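Local coordinates for Iron(III) ABC transporter, periplasmic iron-compound-binding protein (Vibrio cholerae, PDB 3TEF) that probably binds iron-loaded catecholate siderophores in the periplasm and delivers them to an ABC transporter for uptake into the cell, at residues T244-Y247 / H251-Y254; G112-E115 / Q120-N123. One frame throughout, in Å; residues are numbered along the deposited sequence.

Contact 1: residues T244-Y247 / H251-Y254; sequences TTAY and HIAY
A short backbone-led turn contact joins A246 and Y247 of helix 245-248 to H251, just before strand 252-254, and I252, its first residue, on the periphery of the mixed-sheet lobe. Its polar element is one backbone bond between residues five apart, the i to i+5 closure of a pi-turn: H251 N donates to A246 O at 2.6 Å. The donor lies nearly in line with the carbonyl, at a C=O...N angle of 161°, and the N-H meets the oxygen at 153°, a short and fairly straight link that draws the chain back against the helix it has just left. CB of H251 rests near the same oxygen, while the imidazole leads away from the helix.

The apolar half is supplied by I252. Its CG1 lies beside the backbone N, and the fully extended chi2 (-179°) carries CD1 on to Y247, where it lies 3.8 Å from Y247 CB and also meets the ring at its edge, in the ring plane. The hydroxyl is held outside the contact, hydrogen-bonded to NZ of K242. Lower on the same branch, I252 CG1 packs 4.1 Å from CB of A246, a methyl that also touches L216.

H251 and A253 both share backbone bonds with L216, so the turn delivers its strand into parallel pairing with strand 215-220, the closing step of a beta-alpha-beta crossover.

Contact 2: residues G112-E115 / Q120-N123; sequences GYWE and QWRN
NE1 of W114, on the indole whose far edge meets W121, is hydrogen-bonded to OD1 of D142, and NE1 of W121 is in turn bonded to the backbone O of S265. With each indole thus tied at its pyrrole side to a different part of the chain, the benzene halves are left to meet each other. The result is a T-shaped stack: the CZ3-CH2 edge of W114 is set against one face of the W121 six-membered ring, with the ring planes at 74° and the centroids 5.3 Å apart. The closest approach is W114 CH2 to W121 CZ3 at 3.7 Å, and W114 CZ3 lies 3.8 Å from W121 CH2.

Both residues belong to helix 113-128, an i to i+7 aromatic pair bridging two turns on the face that packs against helices 131-154 and 267-279; D142 also lies on helix 131-154. Different first torsions bring the rings together. In W114, CG is anti to the backbone N (chi1 180°) and the ring leans forward along the helix; in W121, chi1 of -59° places CG beside the backbone N, and the ring reaches back. V141 of helix 131-154 packs on W114, while V134 and I138 of that helix, V267 and T270 of helix 267-279 and F105 from a loop help enclose W121.

In the fold
Followed from the N terminus, the chain passes through the parallel sheet that ends with strand 102-104 before reaching contact 2, which spans two turns inside helix 113-128. Long helix 131-154 then leads to the mixed sheet, consistent with the bilobal, helix-linked fold of siderophore-binding proteins. Only later does contact 1 close the small loop between helix 245-248 and strand 252-254. The two are therefore in series, neither nesting nor crossing, with centres 29 Å apart and nearest atoms about 15 Å apart. After contact 1 the chain returns to contact 2: helix 267-279 packs beside helix 113-128, and S280, the last modelled residue, touches A253 of strand 252-254.

Contact 1: residues T244-Y247 / H251-Y254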
# COMPACT_ATOMS: atom_id res chain seq x y z
N THR A 244 -6.45 24.96 12.85
CA THR A 244 -6.34 23.65 13.47
C THR A 244 -5.06 23.53 14.31
O THR A 244 -4.06 24.17 14.01
CB THR A 244 -6.38 22.54 12.39
OG1 THR A 244 -7.16 21.43 12.84
CG2 THR A 244 -4.98 22.09 12.02
N THR A 245 -5.12 22.73 15.37
CA THR A 245 -3.95 22.45 16.20
C THR A 245 -2.82 21.83 15.38
O THR A 245 -1.65 22.15 15.57
CB THR A 245 -4.30 21.50 17.36
OG1 THR A 245 -5.28 22.10 18.21
CG2 THR A 245 -3.05 21.18 18.18
N ALA A 246 -3.19 20.93 14.47
CA ALA A 246 -2.21 20.24 13.63
C ALA A 246 -1.37 21.21 12.82
O ALA A 246 -0.16 21.04 12.70
CB ALA A 246 -2.90 19.24 12.71
N TYR A 247 -2.01 22.23 12.25
CA TYR A 247 -1.27 23.22 11.48
C TYR A 247 -0.32 23.99 12.39
O TYR A 247 0.86 24.17 12.07
CB TYR A 247 -2.21 24.20 10.79
CG TYR A 247 -1.46 25.31 10.08
CD1 TYR A 247 -0.86 25.10 8.85
CD2 TYR A 247 -1.33 26.57 10.66
CE1 TYR A 247 -0.16 26.10 8.21
CE2 TYR A 247 -0.63 27.58 10.03
CZ TYR A 247 -0.05 27.34 8.80
OH TYR A 247 0.65 28.34 8.15
N HIS A 251 2.17 19.86 12.49
CA HIS A 251 1.99 18.42 12.38
C HIS A 251 0.96 18.03 11.31
O HIS A 251 0.18 17.10 11.52
CB HIS A 251 1.60 17.80 13.73
CG HIS A 251 2.72 17.77 14.73
ND1 HIS A 251 2.51 17.63 16.09
CD2 HIS A 251 4.07 17.86 14.57
CE1 HIS A 251 3.67 17.64 16.72
NE2 HIS A 251 4.63 17.78 15.82
N ILE A 252 0.96 18.76 10.20
CA ILE A 252 0.27 18.29 9.00
C ILE A 252 1.30 17.60 8.13
O ILE A 252 2.30 18.22 7.73
CB ILE A 252 -0.36 19.43 8.18
CG1 ILE A 252 -1.38 20.21 9.00
CG2 ILE A 252 -1.01 18.87 6.91
CD1 ILE A 252 -2.04 21.34 8.23
N ALA A 253 1.07 16.32 7.85
CA ALA A 253 2.00 15.54 7.04
C ALA A 253 1.34 15.13 5.73
O ALA A 253 0.23 14.61 5.73
CB ALA A 253 2.45 14.31 7.80
N TYR A 254 2.03 15.38 4.61
CA TYR A 254 1.54 14.96 3.29
C TYR A 254 2.17 13.63 2.89
O TYR A 254 3.30 13.59 2.39
CB TYR A 254 1.76 16.06 2.24
CG TYR A 254 1.00 17.32 2.60
CD1 TYR A 254 -0.30 17.51 2.18
CD2 TYR A 254 1.57 18.30 3.42
CE1 TYR A 254 -1.02 18.63 2.52
CE2 TYR A 254 0.86 19.44 3.77
CZ TYR A 254 -0.43 19.59 3.32
OH TYR A 254 -1.16 20.71 3.66

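Contact 2: residues G112-E115 / Q120-N123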
# COMPACT_ATOMS: atom_id res chain seq x y z
N GLY A 112 -4.20 -5.91 10.65
CA GLY A 112 -3.33 -4.74 10.67
C GLY A 112 -2.31 -4.76 9.55
O GLY A 112 -1.83 -5.82 9.16
N TYR A 113 -1.97 -3.57 9.06
CA TYR A 113 -1.04 -3.46 7.94
C TYR A 113 0.28 -4.21 8.13
O TYR A 113 0.68 -5.01 7.28
CB TYR A 113 -0.74 -1.99 7.63
CG TYR A 113 0.27 -1.85 6.51
CD1 TYR A 113 -0.13 -1.91 5.18
CD2 TYR A 113 1.62 -1.66 6.79
CE1 TYR A 113 0.78 -1.80 4.15
CE2 TYR A 113 2.55 -1.55 5.77
CZ TYR A 113 2.12 -1.62 4.45
OH TYR A 113 3.01 -1.53 3.42
N TRP A 114 0.98 -3.96 9.24
CA TRP A 114 2.32 -4.53 9.38
C TRP A 114 2.33 -6.04 9.62
O TRP A 114 3.12 -6.77 9.00
CB TRP A 114 3.16 -3.76 10.41
CG TRP A 114 4.57 -4.29 10.62
CD1 TRP A 114 5.18 -4.56 11.82
CD2 TRP A 114 5.53 -4.63 9.60
NE1 TRP A 114 6.44 -5.04 11.61
CE2 TRP A 114 6.69 -5.09 10.26
CE3 TRP A 114 5.53 -4.58 8.20
CZ2 TRP A 114 7.84 -5.50 9.57
CZ3 TRP A 114 6.67 -5.00 7.51
CH2 TRP A 114 7.81 -5.45 8.20
N GLU A 115 1.45 -6.54 10.48
CA GLU A 115 1.37 -7.98 10.69
C GLU A 115 1.04 -8.69 9.38
O GLU A 115 1.66 -9.70 9.06
CB GLU A 115 0.35 -8.34 11.78
CG GLU A 115 0.63 -7.72 13.14
CD GLU A 115 1.77 -8.39 13.88
OE1 GLU A 115 2.51 -9.18 13.26
OE2 GLU A 115 1.92 -8.12 15.10
N GLN A 120 2.97 -11.28 3.84
CA GLN A 120 3.06 -11.20 2.38
C GLN A 120 4.52 -11.36 1.96
O GLN A 120 4.82 -12.06 0.98
CB GLN A 120 2.51 -9.88 1.82
CG GLN A 120 1.11 -9.48 2.30
CD GLN A 120 0.10 -10.63 2.21
OE1 GLN A 120 -0.33 -11.18 3.23
NE2 GLN A 120 -0.28 -10.99 1.00
N TRP A 121 5.44 -10.71 2.68
CA TRP A 121 6.85 -10.87 2.36
C TRP A 121 7.31 -12.31 2.64
O TRP A 121 8.05 -12.89 1.86
CB TRP A 121 7.74 -9.87 3.11
CG TRP A 121 7.42 -8.41 2.86
CD1 TRP A 121 6.49 -7.89 1.99
CD2 TRP A 121 8.03 -7.29 3.51
NE1 TRP A 121 6.50 -6.51 2.07
CE2 TRP A 121 7.43 -6.12 3.00
CE3 TRP A 121 9.04 -7.17 4.49
CZ2 TRP A 121 7.80 -4.85 3.43
CZ3 TRP A 121 9.40 -5.90 4.92
CH2 TRP A 121 8.78 -4.76 4.39
N ARG A 122 6.85 -12.88 3.75
CA ARG A 122 7.19 -14.27 4.05
C ARG A 122 6.68 -15.22 2.97
O ARG A 122 7.35 -16.19 2.63
CB ARG A 122 6.72 -14.68 5.45
CG ARG A 122 7.64 -14.13 6.55
CD ARG A 122 7.21 -14.54 7.97
NE ARG A 122 8.19 -14.01 8.92
CZ ARG A 122 7.93 -13.10 9.85
NH1 ARG A 122 6.71 -12.61 9.99
NH2 ARG A 122 8.91 -12.68 10.65
N ASN A 123 5.51 -14.92 2.42
CA ASN A 123 4.99 -15.70 1.30
C ASN A 123 5.93 -15.68 0.10
O ASN A 123 6.20 -16.73 -0.50
CB ASN A 123 3.59 -15.22 0.89
CG ASN A 123 2.51 -15.68 1.84
OD1 ASN A 123 2.74 -16.54 2.69
ND2 ASN A 123 1.31 -15.12 1.69